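Local coordinates for protein type III effector HopA1 (Pseudomonas syringae pv. tomato str. DC3000, PDB 4RSX) that is a type III secretion effector, probably delivered into plant cells by the bacterium to act on host signalling, at residues F8-H12 with L238-L242; M27-Y33 with G214-S218; G63-Q69 with F96-K102. All coordinates share one frame; numbering follows the deposited sequence.

How the interactions relate
Interactions 1 and 2 lie on the same side of the molecule's centre and share a helical region: helices 2-19 and 26-35, consecutive in the chain, meet helices 234-245 and 215-228 from near the other end of the chain. Their centres are about 14 Å apart. Interaction 1 is the more buried, a wedge of rings and leucines with one lysine over an aromatic face; interaction 2 is partly buried, a glycine-mediated helix contact edged by methionines. Interaction 3 sits across the centre, about 34 Å from interaction 1 between centres, at the border of the antiparallel sheet. There backbone hydrogen bonds do the joining; one face mixes charged chains with Ile100, the other is mainly apolar.

Interaction 1 of 3, residues F8-H12 with L238-L242; sequences FNSFH and LKLSL
Phe8 opens the contact by offering one ring face to the ammonium group of Lys239, a cation-pi interaction between helix 2-19, near the start of the chain, and helix 234-245, near its end. NZ lies 3.8 Å from the centroid of the Phe8 ring and 18° off its normal. The lysine crosses the phenylalanine at about a right angle, and its last torsion is bent (chi4 -80°), which turns NZ back over the ring while CG and CE also touch the ring's outer carbons. At the edge of the same ring, near its plane, CE1 of Phe8 meets CD1 of Leu242 at 4.0 Å.

One helical turn on, Phe11 reaches between two leucines. Its CE2 is 3.7 Å from Leu238 CD2 and equally far from Leu242 CD1, so a single ring carbon touches residues four apart on the facing helix. With CG anti to the backbone N, the ring extends off its helix toward them, and the branched leucine ends fit around so broad a group. Val222 and Ile223 of helix 215-228 also touch Phe11, bringing a third helix to this cluster.

His12 closes the sequence. Its ND1 approaches CD1 of Leu238 at 3.4 Å, the leucine crossing the imidazole at about a right angle, so Leu238 divides its methyls between His12 and Phe11. A partly exposed position suits a residue that is both flat and polar.

The short helix segments are steeply inclined, at 108°, with their axes 12.3 Å apart at closest approach, a separation that long side chains must span. Dispersion probably supplies most of the attraction, while Lys239, which also forms a salt bridge with Asp250, probably adds an electrostatic component where the apolar cluster gives way to polar surroundings.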
loop_
_atom_site.group_PDB
_atom_site.type_symbol
_atom_site.label_atom_id
_atom_site.label_comp_id
_atom_site.label_asym_id
_atom_site.label_seq_id
_atom_site.Cartn_x
_atom_site.Cartn_y
_atom_site.Cartn_z
ATOM N N PHE A 8 8.690 -12.308 8.871
ATOM C CA PHE A 8 9.920 -11.914 9.522
ATOM C C PHE A 8 11.136 -12.275 8.671
ATOM O O PHE A 8 12.098 -11.489 8.578
ATOM C CB PHE A 8 10.049 -12.539 10.908
ATOM C CG PHE A 8 11.275 -12.087 11.622
ATOM C CD1 PHE A 8 11.230 -10.972 12.446
ATOM C CD2 PHE A 8 12.505 -12.720 11.407
ATOM C CE1 PHE A 8 12.380 -10.508 13.075
ATOM C CE2 PHE A 8 13.651 -12.263 12.025
ATOM C CZ PHE A 8 13.588 -11.152 12.873
ATOM N N ASN A 9 11.114 -13.462 8.068
ATOM C CA ASN A 9 12.243 -13.899 7.238
ATOM C C ASN A 9 12.529 -12.989 6.036
ATOM O O ASN A 9 13.688 -12.819 5.651
ATOM C CB ASN A 9 12.082 -15.365 6.780
ATOM C CG ASN A 9 12.149 -16.368 7.943
ATOM O OD1 ASN A 9 12.750 -16.099 8.997
ATOM N ND2 ASN A 9 11.529 -17.537 7.749
ATOM N N SER A 10 11.493 -12.412 5.428
ATOM C CA SER A 10 11.733 -11.483 4.305
ATOM C C SER A 10 12.268 -10.151 4.835
ATOM O O SER A 10 13.076 -9.493 4.187
ATOM C CB SER A 10 10.463 -11.243 3.477
ATOM O OG SER A 10 9.556 -10.383 4.168
ATOM N N PHE A 11 11.812 -9.767 6.023
ATOM C CA PHE A 11 12.343 -8.602 6.721
ATOM C C PHE A 11 13.808 -8.825 7.087
ATOM O O PHE A 11 14.655 -7.948 6.883
ATOM C CB PHE A 11 11.510 -8.335 7.979
ATOM C CG PHE A 11 11.996 -7.169 8.811
ATOM C CD1 PHE A 11 11.935 -5.874 8.321
ATOM C CD2 PHE A 11 12.507 -7.375 10.084
ATOM C CE1 PHE A 11 12.379 -4.793 9.084
ATOM C CE2 PHE A 11 12.957 -6.296 10.857
ATOM C CZ PHE A 11 12.890 -5.004 10.349
ATOM N N HIS A 12 14.115 -10.001 7.621
ATOM C CA HIS A 12 15.493 -10.308 7.995
ATOM C C HIS A 12 16.446 -10.318 6.787
ATOM O O HIS A 12 17.554 -9.782 6.856
ATOM C CB HIS A 12 15.568 -11.632 8.764
ATOM C CG HIS A 12 16.927 -11.924 9.315
ATOM N ND1 HIS A 12 17.306 -11.577 10.594
ATOM C CD2 HIS A 12 18.012 -12.510 8.749
ATOM C CE1 HIS A 12 18.556 -11.953 10.800
ATOM N NE2 HIS A 12 19.007 -12.519 9.697
ATOM N N LEU A 238 17.443 -6.590 15.583
ATOM C CA LEU A 238 16.247 -6.411 14.759
ATOM C C LEU A 238 14.952 -6.549 15.554
ATOM O O LEU A 238 14.080 -5.672 15.500
ATOM C CB LEU A 238 16.238 -7.432 13.630
ATOM C CG LEU A 238 17.117 -7.058 12.447
ATOM C CD1 LEU A 238 17.283 -8.248 11.495
ATOM C CD2 LEU A 238 16.519 -5.866 11.729
ATOM N N LYS A 239 14.823 -7.657 16.277
ATOM C CA LYS A 239 13.655 -7.895 17.111
ATOM C C LYS A 239 13.500 -6.822 18.178
ATOM O O LYS A 239 12.388 -6.363 18.449
ATOM C CB LYS A 239 13.734 -9.280 17.752
ATOM C CG LYS A 239 13.651 -10.406 16.727
ATOM C CD LYS A 239 13.414 -11.760 17.401
ATOM C CE LYS A 239 13.214 -12.863 16.364
ATOM N NZ LYS A 239 11.840 -12.871 15.811
ATOM N N LEU A 240 14.610 -6.416 18.783
ATOM C CA LEU A 240 14.570 -5.351 19.784
ATOM C C LEU A 240 14.183 -4.028 19.139
ATOM O O LEU A 240 13.390 -3.278 19.689
ATOM C CB LEU A 240 15.927 -5.196 20.455
ATOM C CG LEU A 240 15.959 -4.934 21.955
ATOM C CD1 LEU A 240 15.216 -3.650 22.310
ATOM C CD2 LEU A 240 15.395 -6.137 22.721
ATOM N N SER A 241 14.756 -3.738 17.974
ATOM C CA SER A 241 14.417 -2.520 17.247
ATOM C C SER A 241 12.947 -2.499 16.826
ATOM O O SER A 241 12.305 -1.437 16.868
ATOM C CB SER A 241 15.330 -2.333 16.039
ATOM O OG SER A 241 14.938 -1.195 15.275
ATOM N N LEU A 242 12.408 -3.656 16.436
ATOM C CA LEU A 242 10.980 -3.742 16.156
ATOM C C LEU A 242 10.144 -3.393 17.400
ATOM O O LEU A 242 9.285 -2.497 17.347
ATOM C CB LEU A 242 10.598 -5.110 15.602
ATOM C CG LEU A 242 10.976 -5.401 14.146
ATOM C CD1 LEU A 242 10.804 -6.880 13.846
ATOM C CD2 LEU A 242 10.129 -4.587 13.191
#

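Interaction 2 of 3, residues M27-Y33 with G214-S218; sequences MDIYKIY and GHGMS
Tyr30 and Tyr33 flank Gly216 in a close helix-helix contact, where a glycine in the first turn of helix 215-228 lets helix 26-35 come near. The closest alpha carbons, CA of Tyr30 and CA of Met217, are just 5.8 Å apart.

Two CH-pi contacts dominate. CA of Gly216 stands almost exactly over the centre of the Tyr33 ring, 3.6 Å from its centroid and only 5° off the normal. Glycine suits this place because, having no CB, it lets both tyrosine rings close on the backbone. Tyr30 meets the glycine at its edge, CD1 lying 3.7 Å from Gly216 C, and gives one face to Met217. The methyl carbon CE of that methionine is 3.8 Å from the Tyr30 centroid, displaced toward the rim. Bends at chi2 and chi3 fold the Met217 chain so that CE comes over the ring, with SD farther off in an oblique Met-aromatic contact.

Apolar contact continues at the more exposed margin, where the methyl ends of Met27 and Met217 meet, CE to CE, at 3.7 Å. Met27 is likewise bent at chi2 and chi3, and flexible, unbranched chains suit a margin where two methyl ends must meet.

The aromatic pairing of Tyr33 with His215 is oblique, their planes inclined at 53°. Tyr33 also meets Trp14 of helix 2-19, so the ring touches a third helix as well. NE2 of His215 is hydrogen-bonded to Leu193 O, a polar partner that suits an imidazole at a partly exposed position. Hydroxyl and imidazole come closest where OH of Tyr33 lies at the edge of the His215 ring, 3.5 Å from CD2.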
loop_
_atom_site.group_PDB
_atom_site.type_symbol
_atom_site.label_atom_id
_atom_site.label_comp_id
_atom_site.label_asym_id
_atom_site.label_seq_id
_atom_site.Cartn_x
_atom_site.Cartn_y
_atom_site.Cartn_z
ATOM N N MET A 27 17.924 6.062 3.475
ATOM C CA MET A 27 17.524 6.024 2.068
ATOM C C MET A 27 18.096 4.812 1.315
ATOM O O MET A 27 17.399 4.197 0.493
ATOM C CB MET A 27 17.929 7.321 1.363
ATOM C CG MET A 27 17.306 7.511 -0.006
ATOM S SD MET A 27 15.501 7.575 0.072
ATOM C CE MET A 27 15.258 8.866 1.285
ATOM N N ASP A 28 19.351 4.465 1.596
ATOM C CA ASP A 28 19.952 3.271 1.005
ATOM C C ASP A 28 19.108 2.054 1.361
ATOM O O ASP A 28 18.697 1.282 0.484
ATOM C CB ASP A 28 21.371 3.053 1.535
ATOM C CG ASP A 28 22.358 4.050 0.986
ATOM O OD1 ASP A 28 22.157 4.511 -0.159
ATOM O OD2 ASP A 28 23.334 4.366 1.706
ATOM N N ILE A 29 18.847 1.903 2.658
ATOM C CA ILE A 29 18.065 0.788 3.156
ATOM C C ILE A 29 16.707 0.773 2.473
ATOM O O ILE A 29 16.237 -0.276 2.038
ATOM C CB ILE A 29 17.923 0.861 4.684
ATOM C CG1 ILE A 29 19.314 0.760 5.320
ATOM C CG2 ILE A 29 16.978 -0.225 5.197
ATOM C CD1 ILE A 29 19.353 1.092 6.789
ATOM N N TYR A 30 16.113 1.954 2.331
ATOM C CA TYR A 30 14.808 2.107 1.696
ATOM C C TYR A 30 14.796 1.721 0.200
ATOM O O TYR A 30 13.807 1.149 -0.299
ATOM C CB TYR A 30 14.334 3.551 1.890
ATOM C CG TYR A 30 13.033 3.874 1.211
ATOM C CD1 TYR A 30 11.867 3.191 1.543
ATOM C CD2 TYR A 30 12.961 4.875 0.244
ATOM C CE1 TYR A 30 10.662 3.487 0.925
ATOM C CE2 TYR A 30 11.758 5.186 -0.380
ATOM C CZ TYR A 30 10.610 4.492 -0.032
ATOM O OH TYR A 30 9.417 4.789 -0.657
ATOM N N LYS A 31 15.876 2.037 -0.516
ATOM C CA LYS A 31 15.931 1.734 -1.948
ATOM C C LYS A 31 15.889 0.234 -2.232
ATOM O O LYS A 31 15.382 -0.177 -3.271
ATOM C CB LYS A 31 17.151 2.379 -2.609
ATOM C CG LYS A 31 17.009 3.897 -2.820
ATOM C CD LYS A 31 18.275 4.494 -3.459
ATOM C CE LYS A 31 18.167 6.013 -3.593
ATOM N NZ LYS A 31 19.500 6.662 -3.784
ATOM N N ILE A 32 16.406 -0.575 -1.306
ATOM C CA ILE A 32 16.295 -2.031 -1.427
ATOM C C ILE A 32 14.828 -2.481 -1.467
ATOM O O ILE A 32 14.463 -3.350 -2.258
ATOM C CB ILE A 32 17.029 -2.772 -0.295
ATOM C CG1 ILE A 32 18.504 -2.358 -0.249
ATOM C CG2 ILE A 32 16.910 -4.276 -0.490
ATOM C CD1 ILE A 32 19.197 -2.749 1.040
ATOM N N TYR A 33 14.000 -1.885 -0.610
ATOM C CA TYR A 33 12.551 -2.119 -0.615
ATOM C C TYR A 33 11.905 -1.647 -1.918
ATOM O O TYR A 33 11.022 -2.322 -2.451
ATOM C CB TYR A 33 11.898 -1.379 0.560
ATOM C CG TYR A 33 10.391 -1.465 0.605
ATOM C CD1 TYR A 33 9.767 -2.440 1.355
ATOM C CD2 TYR A 33 9.592 -0.567 -0.097
ATOM C CE1 TYR A 33 8.404 -2.523 1.415
ATOM C CE2 TYR A 33 8.218 -0.657 -0.054
ATOM C CZ TYR A 33 7.633 -1.635 0.712
ATOM O OH TYR A 33 6.270 -1.744 0.781
ATOM N N GLY A 214 4.935 5.918 5.404
ATOM C CA GLY A 214 4.781 4.795 4.486
ATOM C C GLY A 214 5.480 3.522 4.967
ATOM O O GLY A 214 6.494 3.577 5.664
ATOM N N HIS A 215 4.945 2.368 4.581
ATOM C CA HIS A 215 5.397 1.096 5.134
ATOM C C HIS A 215 6.891 0.818 4.903
ATOM O O HIS A 215 7.602 0.394 5.831
ATOM C CB HIS A 215 4.557 -0.049 4.574
ATOM C CG HIS A 215 5.084 -1.397 4.921
ATOM N ND1 HIS A 215 4.797 -2.027 6.116
ATOM C CD2 HIS A 215 5.912 -2.230 4.246
ATOM C CE1 HIS A 215 5.413 -3.193 6.152
ATOM N NE2 HIS A 215 6.097 -3.341 5.033
ATOM N N GLY A 216 7.361 1.055 3.676
ATOM C CA GLY A 216 8.769 0.881 3.334
ATOM C C GLY A 216 9.739 1.720 4.158
ATOM O O GLY A 216 10.754 1.204 4.656
ATOM N N MET A 217 9.449 3.009 4.312
ATOM C CA MET A 217 10.377 3.882 5.022
ATOM C C MET A 217 10.352 3.600 6.518
ATOM O O MET A 217 11.396 3.673 7.186
ATOM C CB MET A 217 10.102 5.371 4.725
ATOM C CG MET A 217 11.153 6.343 5.311
ATOM S SD MET A 217 12.890 6.015 4.816
ATOM C CE MET A 217 12.916 6.740 3.181
ATOM N N SER A 218 9.177 3.262 7.050
ATOM C CA SER A 218 9.083 2.981 8.480
ATOM C C SER A 218 9.876 1.730 8.854
ATOM O O SER A 218 10.600 1.724 9.858
ATOM C CB SER A 218 7.631 2.869 8.958
ATOM O OG SER A 218 7.030 1.661 8.541
#

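Interaction 3 of 3, residues G63-Q69 with F96-K102; sequences GIEVRTQ and FYRIIPK
Arg67 lays its guanidinium over the end of Ile100 in an antiparallel beta ladder, which sets outer strand 64-68 of the seven-stranded sheet against strand 96-101. The two side chains cross at about a right angle, with CD1 of Ile100 against one guanidinium face, 3.3 Å from NH1 of Arg67. Ile100 reaches there because its CG1 sits between the backbone N and the carbonyl carbon (chi1 72°). Glu65, on the same face of the sheet, touches Ile100 through CB, and its carboxylate forms a salt bridge with Arg67 by charge alone, since the oxygen lies well out of the guanidinium plane.

The face carrying Val66, Ile99, Thr68 and Tyr97 is mainly apolar. Val66 CG1 packs on Tyr97 CB at 4.1 Å, and helix 82-88 touches both residues. At the strand's start CG2 of Ile64 reaches CG2 of Ile99 at 3.8 Å; beta-branched residues suit a strand.

Paired backbone bonds link Glu65 with Ile100 and Arg67 with Arg98, those between Glu65 and Ile100 being nearly straight. A water joins Thr68 OG1, also hydrogen-bonded to Asp70 N, to Phe96 O above the centre of the Tyr97 ring. Beyond the strand, Gln69 crosses Arg98 at about a right angle, amide and guanidinium planes 49° apart. Arg98 NE donates to Gln69 OE1 at 2.8 Å, the oxygen lying close to the guanidinium plane, and NH2 of Arg98 adds a weak bond to that same oxygen at 3.2 Å.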
loop_
_atom_site.group_PDB
_atom_site.type_symbol
_atom_site.label_atom_id
_atom_site.label_comp_id
_atom_site.label_asym_id
_atom_site.label_seq_id
_atom_site.Cartn_x
_atom_site.Cartn_y
_atom_site.Cartn_z
ATOM N N GLY A 63 -21.981 7.547 -3.198
ATOM C CA GLY A 63 -21.324 7.878 -1.941
ATOM C C GLY A 63 -19.811 7.969 -2.024
ATOM O O GLY A 63 -19.138 8.096 -0.997
ATOM N N ILE A 64 -19.278 7.924 -3.243
ATOM C CA ILE A 64 -17.834 7.949 -3.472
ATOM C C ILE A 64 -17.379 9.238 -4.159
ATOM O O ILE A 64 -18.094 9.782 -5.005
ATOM C CB ILE A 64 -17.428 6.756 -4.353
ATOM C CG1 ILE A 64 -17.599 5.445 -3.583
ATOM C CG2 ILE A 64 -15.997 6.903 -4.901
ATOM C CD1 ILE A 64 -16.909 5.422 -2.222
ATOM N N GLU A 65 -16.191 9.719 -3.787
ATOM C CA GLU A 65 -15.482 10.767 -4.528
ATOM C C GLU A 65 -14.054 10.332 -4.871
ATOM O O GLU A 65 -13.437 9.548 -4.135
ATOM C CB GLU A 65 -15.468 12.087 -3.741
ATOM C CG GLU A 65 -16.871 12.710 -3.629
ATOM C CD GLU A 65 -16.942 13.901 -2.700
ATOM O OE1 GLU A 65 -15.887 14.318 -2.168
ATOM O OE2 GLU A 65 -18.067 14.418 -2.498
ATOM N N VAL A 66 -13.541 10.822 -5.999
ATOM C CA VAL A 66 -12.149 10.577 -6.369
ATOM C C VAL A 66 -11.402 11.904 -6.439
ATOM O O VAL A 66 -11.861 12.860 -7.075
ATOM C CB VAL A 66 -12.034 9.862 -7.737
ATOM C CG1 VAL A 66 -10.568 9.664 -8.113
ATOM C CG2 VAL A 66 -12.791 8.543 -7.717
ATOM N N ARG A 67 -10.247 11.964 -5.790
ATOM C CA ARG A 67 -9.461 13.183 -5.789
ATOM C C ARG A 67 -8.019 12.859 -6.123
ATOM O O ARG A 67 -7.502 11.824 -5.698
ATOM C CB ARG A 67 -9.530 13.844 -4.412
ATOM C CG ARG A 67 -10.922 14.295 -4.040
ATOM C CD ARG A 67 -10.978 14.867 -2.642
ATOM N NE ARG A 67 -12.235 15.576 -2.421
ATOM C CZ ARG A 67 -12.710 15.900 -1.222
ATOM N NH1 ARG A 67 -12.035 15.563 -0.129
ATOM N NH2 ARG A 67 -13.858 16.556 -1.115
ATOM N N THR A 68 -7.368 13.738 -6.881
ATOM C CA THR A 68 -5.930 13.609 -7.086
ATOM C C THR A 68 -5.223 13.801 -5.757
ATOM O O THR A 68 -5.733 14.505 -4.879
ATOM C CB THR A 68 -5.381 14.633 -8.116
ATOM O OG1 THR A 68 -3.959 14.472 -8.245
ATOM C CG2 THR A 68 -5.706 16.079 -7.698
ATOM N N GLN A 69 -4.066 13.159 -5.605
ATOM C CA GLN A 69 -3.236 13.362 -4.421
ATOM C C GLN A 69 -2.040 14.264 -4.715
ATOM O O GLN A 69 -1.157 14.422 -3.873
ATOM C CB GLN A 69 -2.748 12.028 -3.844
ATOM C CG GLN A 69 -3.811 11.247 -3.075
ATOM C CD GLN A 69 -3.211 10.191 -2.141
ATOM O OE1 GLN A 69 -3.923 9.570 -1.346
ATOM N NE2 GLN A 69 -1.901 9.989 -2.234
ATOM N N PHE A 96 -0.836 9.584 -7.874
ATOM C CA PHE A 96 -1.834 8.821 -7.122
ATOM C C PHE A 96 -3.205 9.489 -7.093
ATOM O O PHE A 96 -3.304 10.714 -7.066
ATOM C CB PHE A 96 -1.382 8.641 -5.676
ATOM C CG PHE A 96 -0.439 7.504 -5.476
ATOM C CD1 PHE A 96 -0.914 6.200 -5.392
ATOM C CD2 PHE A 96 0.922 7.735 -5.359
ATOM C CE1 PHE A 96 -0.043 5.147 -5.200
ATOM C CE2 PHE A 96 1.805 6.686 -5.173
ATOM C CZ PHE A 96 1.323 5.390 -5.091
ATOM N N TYR A 97 -4.255 8.674 -7.063
ATOM C CA TYR A 97 -5.602 9.162 -6.800
ATOM C C TYR A 97 -6.135 8.497 -5.534
ATOM O O TYR A 97 -5.866 7.320 -5.279
ATOM C CB TYR A 97 -6.520 8.835 -7.974
ATOM C CG TYR A 97 -6.134 9.521 -9.264
ATOM C CD1 TYR A 97 -6.780 10.675 -9.668
ATOM C CD2 TYR A 97 -5.131 9.011 -10.081
ATOM C CE1 TYR A 97 -6.449 11.314 -10.854
ATOM C CE2 TYR A 97 -4.777 9.647 -11.266
ATOM C CZ TYR A 97 -5.446 10.802 -11.643
ATOM O OH TYR A 97 -5.127 11.455 -12.811
ATOM N N ARG A 98 -6.880 9.233 -4.726
ATOM C CA ARG A 98 -7.541 8.577 -3.612
ATOM C C ARG A 98 -9.010 8.432 -3.905
ATOM O O ARG A 98 -9.604 9.252 -4.613
ATOM C CB ARG A 98 -7.305 9.273 -2.266
ATOM C CG ARG A 98 -7.513 10.765 -2.270
ATOM C CD ARG A 98 -7.360 11.325 -0.857
ATOM N NE ARG A 98 -6.121 10.889 -0.211
ATOM C CZ ARG A 98 -5.918 10.922 1.104
ATOM N NH1 ARG A 98 -6.877 11.365 1.905
ATOM N NH2 ARG A 98 -4.764 10.510 1.617
ATOM N N ILE A 99 -9.567 7.347 -3.386
ATOM C CA ILE A 99 -10.981 7.060 -3.480
ATOM C C ILE A 99 -11.535 7.211 -2.076
ATOM O O ILE A 99 -11.139 6.474 -1.172
ATOM C CB ILE A 99 -11.171 5.609 -3.899
ATOM C CG1 ILE A 99 -10.382 5.332 -5.184
ATOM C CG2 ILE A 99 -12.653 5.279 -4.046
ATOM C CD1 ILE A 99 -10.208 3.832 -5.486
ATOM N N ILE A 100 -12.441 8.163 -1.883
ATOM C CA ILE A 100 -12.939 8.475 -0.549
ATOM C C ILE A 100 -14.461 8.418 -0.492
ATOM O O ILE A 100 -15.139 8.684 -1.495
ATOM C CB ILE A 100 -12.484 9.882 -0.087
ATOM C CG1 ILE A 100 -13.243 10.966 -0.848
ATOM C CG2 ILE A 100 -10.988 10.059 -0.295
ATOM C CD1 ILE A 100 -12.721 12.353 -0.571
ATOM N N PRO A 101 -15.008 8.068 0.685
ATOM C CA PRO A 101 -16.464 8.163 0.842
ATOM C C PRO A 101 -16.833 9.632 0.895
ATOM O O PRO A 101 -16.015 10.446 1.369
ATOM C CB PRO A 101 -16.720 7.519 2.205
ATOM C CG PRO A 101 -15.419 7.782 2.987
ATOM C CD PRO A 101 -14.326 7.667 1.932
ATOM N N LYS A 102 -18.029 9.955 0.404
ATOM C CA LYS A 102 -18.575 11.311 0.431
ATOM C C LYS A 102 -18.507 11.908 1.839
ATOM O O LYS A 102 -18.098 13.059 2.030
ATOM C CB LYS A 102 -20.024 11.263 -0.076
ATOM C CG LYS A 102 -20.777 12.587 -0.095
ATOM C CD LYS A 102 -22.190 12.358 -0.644
ATOM C CE LYS A 102 -23.117 13.545 -0.389
ATOM N NZ LYS A 102 -24.555 13.151 -0.537
HETATM O O HOH W 1 -3.430 11.927 -9.586
#